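Local structure of putative citrate lyase (Ralstonia eutropha, 3QQW) at residues K119-S123 with T154-D160; V172-G176 with M211-A215. The protein probably acts as a lyase of the HpcH/HpaI aldolase/citrate lyase family, possibly cleaving (S)-citramalyl-CoA, and is expected to bind magnesium. All coordinates share one frame; numbering follows the deposited sequence.

Contact 1 (K119-S123 with T154-D160); sequences KATNS and THGALRD
The guanidinium of Arg-159 meets the CB of Asn-122 at its edge, 3.8 Å from NH2, while Gly-156 CA lies over one face, offset toward the rim. In the guanidinium plane, NE and NH2 grip the two carboxylate oxygens of Asp-160 side-on, one each, in a salt bridge between sequence neighbours; seen from the carboxylate, both nitrogens come from well above its plane. Arg-159 folds back to do this with a bend at chi3 (58°). Asp-160 OD2 also accepts from Ser-123 N at 3.0 Å, on its anti side and nearly straight (163°), so two donors hold this oxygen. Both segments follow neighbouring barrel strands of a TIM fold, a loop after strand 115-117 and a short helix after strand 148-152, at the C-terminal strand ends where TIM barrels carry their active site. Thr-154 suits the N-cap because its hydroxyl works both ways: OG1 accepts from Ala-157 N (3.0 Å) and donates to Ala-120 O (2.7 Å), in the carbonyl plane on a lone pair. With OG1 between the backbone N and carbonyl carbon (chi1 68°), it faces both partners. The small Ala-157 puts CB 3.3 Å from Ala-120 O, and Gly-156, lacking a side chain, lets its CA come 3.0 Å from Thr-121 O in a CH...O contact. Lys-119 NZ forms salt bridges with Glu-56 and Asp-179, the latter a predicted magnesium ligand.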
loop_
_atom_site.group_PDB
_atom_site.type_symbol
_atom_site.label_atom_id
_atom_site.label_comp_id
_atom_site.label_asym_id
_atom_site.label_seq_id
_atom_site.Cartn_x
_atom_site.Cartn_y
_atom_site.Cartn_z
ATOM N N LYS C 119 15.706 -7.028 -13.889
ATOM C CA LYS C 119 15.729 -8.034 -12.842
ATOM C C LYS C 119 16.609 -7.734 -11.616
ATOM O O LYS C 119 17.121 -8.682 -11.002
ATOM C CB LYS C 119 16.202 -9.360 -13.471
ATOM C CG LYS C 119 15.094 -10.244 -14.014
ATOM C CD LYS C 119 15.651 -11.189 -15.091
ATOM C CE LYS C 119 14.629 -11.591 -16.135
ATOM N NZ LYS C 119 14.186 -10.443 -16.974
ATOM N N ALA C 120 16.770 -6.462 -11.223
ATOM C CA ALA C 120 17.523 -6.186 -9.987
ATOM C C ALA C 120 16.692 -6.682 -8.822
ATOM O O ALA C 120 15.456 -6.617 -8.885
ATOM C CB ALA C 120 17.834 -4.709 -9.833
ATOM N N THR C 121 17.344 -7.270 -7.820
ATOM C CA THR C 121 16.643 -7.862 -6.679
ATOM C C THR C 121 16.725 -6.969 -5.447
ATOM O O THR C 121 16.126 -7.283 -4.428
ATOM C CB THR C 121 17.168 -9.258 -6.387
ATOM O OG1 THR C 121 18.574 -9.181 -6.135
ATOM C CG2 THR C 121 16.872 -10.234 -7.514
ATOM N N ASN C 122 17.435 -5.851 -5.542
ATOM C CA ASN C 122 17.527 -4.897 -4.452
ATOM C C ASN C 122 18.125 -3.567 -4.912
ATOM O O ASN C 122 18.700 -3.463 -5.982
ATOM C CB ASN C 122 18.312 -5.455 -3.236
ATOM C CG ASN C 122 19.712 -5.907 -3.528
ATOM O OD1 ASN C 122 20.600 -5.100 -3.798
ATOM N ND2 ASN C 122 19.943 -7.210 -3.419
ATOM N N SER C 123 17.999 -2.573 -4.049
ATOM C CA SER C 123 18.462 -1.208 -4.197
ATOM C C SER C 123 20.007 -1.166 -4.467
ATOM O O SER C 123 20.470 -0.399 -5.331
ATOM C CB SER C 123 18.065 -0.444 -2.932
ATOM O OG SER C 123 18.712 0.799 -2.768
ATOM N N THR C 154 10.851 -7.761 -9.380
ATOM C CA THR C 154 11.206 -8.730 -8.350
ATOM C C THR C 154 10.617 -8.289 -7.031
ATOM O O THR C 154 10.240 -7.126 -6.890
ATOM C CB THR C 154 12.722 -8.916 -8.242
ATOM O OG1 THR C 154 13.316 -7.736 -7.727
ATOM C CG2 THR C 154 13.367 -9.335 -9.545
ATOM N N HIS C 155 10.561 -9.199 -6.050
ATOM C CA HIS C 155 10.084 -8.887 -4.703
ATOM C C HIS C 155 10.976 -7.825 -4.075
ATOM O O HIS C 155 10.470 -6.828 -3.565
ATOM C CB HIS C 155 10.058 -10.127 -3.817
ATOM C CG HIS C 155 9.076 -11.164 -4.225
ATOM N ND1 HIS C 155 7.720 -10.941 -4.137
ATOM C CD2 HIS C 155 9.287 -12.434 -4.648
ATOM C CE1 HIS C 155 7.151 -12.066 -4.549
ATOM N NE2 HIS C 155 8.060 -12.989 -4.871
ATOM N N GLY C 156 12.290 -8.023 -4.157
ATOM C CA GLY C 156 13.271 -7.091 -3.598
ATOM C C GLY C 156 13.246 -5.706 -4.218
ATOM O O GLY C 156 13.322 -4.709 -3.498
ATOM N N ALA C 157 13.125 -5.624 -5.553
ATOM C CA ALA C 157 13.060 -4.324 -6.213
ATOM C C ALA C 157 11.740 -3.606 -5.873
ATOM O O ALA C 157 11.729 -2.377 -5.771
ATOM C CB ALA C 157 13.215 -4.466 -7.711
ATOM N N LEU C 158 10.636 -4.356 -5.675
ATOM C CA LEU C 158 9.377 -3.730 -5.278
ATOM C C LEU C 158 9.482 -3.262 -3.828
ATOM O O LEU C 158 9.142 -2.127 -3.533
ATOM C CB LEU C 158 8.156 -4.660 -5.476
ATOM C CG LEU C 158 6.798 -4.070 -5.044
ATOM C CD1 LEU C 158 6.399 -2.831 -5.896
ATOM C CD2 LEU C 158 5.716 -5.140 -5.029
ATOM N N ARG C 159 9.997 -4.105 -2.951
ATOM C CA ARG C 159 10.203 -3.744 -1.552
ATOM C C ARG C 159 11.059 -2.460 -1.465
ATOM O O ARG C 159 10.704 -1.551 -0.710
ATOM C CB ARG C 159 10.873 -4.918 -0.805
ATOM C CG ARG C 159 11.226 -4.677 0.661
ATOM C CD ARG C 159 12.369 -5.606 1.115
ATOM N NE ARG C 159 13.591 -5.443 0.309
ATOM C CZ ARG C 159 14.279 -6.446 -0.247
ATOM N NH1 ARG C 159 13.896 -7.711 -0.063
ATOM N NH2 ARG C 159 15.352 -6.191 -0.996
ATOM N N ASP C 160 12.120 -2.369 -2.296
ATOM C CA ASP C 160 13.064 -1.249 -2.330
ATOM C C ASP C 160 12.757 -0.173 -3.356
ATOM O O ASP C 160 13.610 0.685 -3.584
ATOM C CB ASP C 160 14.485 -1.773 -2.608
ATOM C CG ASP C 160 15.058 -2.696 -1.546
ATOM O OD1 ASP C 160 14.508 -2.727 -0.418
ATOM O OD2 ASP C 160 16.102 -3.311 -1.804
#

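Contact 2 (V172-G176 with M211-A215); sequences VLDFG and MVAAA
Met-211, present as selenomethionine, reaches from its helix to the strand so that SE sits at the edge of the Phe-175 ring, 5.5 Å from the centroid and 87° off the ring normal. This is a Met-aromatic contact in which the two side chains cross at a slant; SE also packs 3.8 Å from Phe-175 CB. The arm leaves with CG anti to the backbone N (chi1 -164°), then bends at chi2 and chi3, which lays SE against the backbone at Asp-174 C and brings CE 3.4 Å from Leu-173 O. The long, unbranched chain of methionine, here with selenium in place of sulfur, can follow this winding course. Strand 172-175 and helix segment 211-215 run antiparallel (177°), their axes 9.0 Å apart, as expected where helix 202-217 connects barrel strands 170-175 and 221-224 in the beta-alpha-beta crossover of a TIM barrel. Leu-173, two residues before Phe-175, also points to the helix: its CB lies 3.9 Å from Met-211 SE, and CD1 rests 3.8 Å from CB of the small Ala-215. Asp-174 points the other way, its OD1 accepting from Trp-253 NE1. Val-212 points away from the strand and packs on Leu-203 of a neighbouring subunit.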
loop_
_atom_site.group_PDB
_atom_site.type_symbol
_atom_site.label_atom_id
_atom_site.label_comp_id
_atom_site.label_asym_id
_atom_site.label_seq_id
_atom_site.Cartn_x
_atom_site.Cartn_y
_atom_site.Cartn_z
ATOM N N VAL C 172 13.253 6.494 -15.754
ATOM C CA VAL C 172 12.108 5.598 -15.896
ATOM C C VAL C 172 12.191 4.432 -14.893
ATOM O O VAL C 172 13.272 3.886 -14.655
ATOM C CB VAL C 172 11.923 5.035 -17.343
ATOM C CG1 VAL C 172 10.836 3.974 -17.396
ATOM C CG2 VAL C 172 11.641 6.115 -18.366
ATOM N N LEU C 173 11.020 4.048 -14.335
ATOM C CA LEU C 173 10.781 2.826 -13.575
ATOM C C LEU C 173 9.851 2.010 -14.441
ATOM O O LEU C 173 8.765 2.473 -14.801
ATOM C CB LEU C 173 10.217 3.033 -12.166
ATOM C CG LEU C 173 11.099 3.763 -11.139
ATOM C CD1 LEU C 173 10.437 3.740 -9.773
ATOM C CD2 LEU C 173 12.514 3.129 -11.042
ATOM N N ASP C 174 10.314 0.825 -14.866
ATOM C CA ASP C 174 9.542 -0.054 -15.738
ATOM C C ASP C 174 8.887 -1.139 -14.957
ATOM O O ASP C 174 9.553 -1.816 -14.179
ATOM C CB ASP C 174 10.476 -0.693 -16.798
ATOM C CG ASP C 174 11.049 0.242 -17.814
ATOM O OD1 ASP C 174 10.276 0.819 -18.571
ATOM O OD2 ASP C 174 12.291 0.331 -17.898
ATOM N N PHE C 175 7.610 -1.371 -15.185
ATOM C CA PHE C 175 6.935 -2.491 -14.505
ATOM C C PHE C 175 7.085 -3.781 -15.325
ATOM O O PHE C 175 6.625 -3.854 -16.461
ATOM C CB PHE C 175 5.461 -2.189 -14.238
ATOM C CG PHE C 175 4.880 -3.220 -13.308
ATOM C CD1 PHE C 175 5.250 -3.257 -11.966
ATOM C CD2 PHE C 175 4.017 -4.202 -13.786
ATOM C CE1 PHE C 175 4.763 -4.250 -11.115
ATOM C CE2 PHE C 175 3.527 -5.194 -12.936
ATOM C CZ PHE C 175 3.893 -5.204 -11.601
ATOM N N GLY C 176 7.755 -4.769 -14.748
ATOM C CA GLY C 176 7.972 -6.062 -15.379
ATOM C C GLY C 176 6.990 -7.064 -14.811
ATOM O O GLY C 176 7.292 -7.745 -13.829
HETATM N N MSE C 211 4.956 1.272 -7.477
HETATM C CA MSE C 211 5.990 1.696 -8.384
HETATM C C MSE C 211 5.682 3.088 -8.978
HETATM O O MSE C 211 6.599 3.929 -9.047
HETATM C CB MSE C 211 6.188 0.647 -9.465
HETATM C CG MSE C 211 7.521 0.841 -10.227
HETATM SE SE MSE C 211 7.453 0.281 -12.087
HETATM C CE MSE C 211 6.282 1.546 -12.712
ATOM N N VAL C 212 4.410 3.333 -9.387
ATOM C CA VAL C 212 4.003 4.626 -9.940
ATOM C C VAL C 212 4.167 5.705 -8.849
ATOM O O VAL C 212 4.754 6.752 -9.115
ATOM C CB VAL C 212 2.573 4.595 -10.520
ATOM C CG1 VAL C 212 2.080 5.997 -10.881
ATOM C CG2 VAL C 212 2.511 3.688 -11.738
ATOM N N ALA C 213 3.705 5.418 -7.624
ATOM C CA ALA C 213 3.833 6.329 -6.491
ATOM C C ALA C 213 5.304 6.701 -6.226
ATOM O O ALA C 213 5.584 7.872 -6.004
ATOM C CB ALA C 213 3.205 5.708 -5.239
ATOM N N ALA C 214 6.229 5.710 -6.288
ATOM C CA ALA C 214 7.665 5.901 -6.059
ATOM C C ALA C 214 8.302 6.734 -7.162
ATOM O O ALA C 214 9.129 7.595 -6.877
ATOM C CB ALA C 214 8.365 4.554 -5.952
ATOM N N ALA C 215 7.917 6.457 -8.420
ATOM C CA ALA C 215 8.418 7.131 -9.603
ATOM C C ALA C 215 8.001 8.585 -9.595
ATOM O O ALA C 215 8.869 9.478 -9.615
ATOM C CB ALA C 215 7.910 6.433 -10.858
#

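How the contacts relate
Contact 1 and contact 2 lie on the same side of the chain's centre, with centres about 12 Å apart and nearest atoms about 5 Å apart, so they do not touch. Contact 1 joins the loop after one barrel strand to the short helix after the next, whereas contact 2 packs the following strand against its outer helix. Leu-158 of contact 1 packs on Asp-210, next to segment 211-215, and Val-161, directly after contact 1 in the chain, touches Leu-173 and Met-211 of contact 2. Contact 1 borders the predicted site directly, Lys-119 N being hydrogen-bonded to Glu-153, while contact 2 stands further back, the side chain of Phe-175 about 7 Å, between nearest atoms, from that of Glu-153.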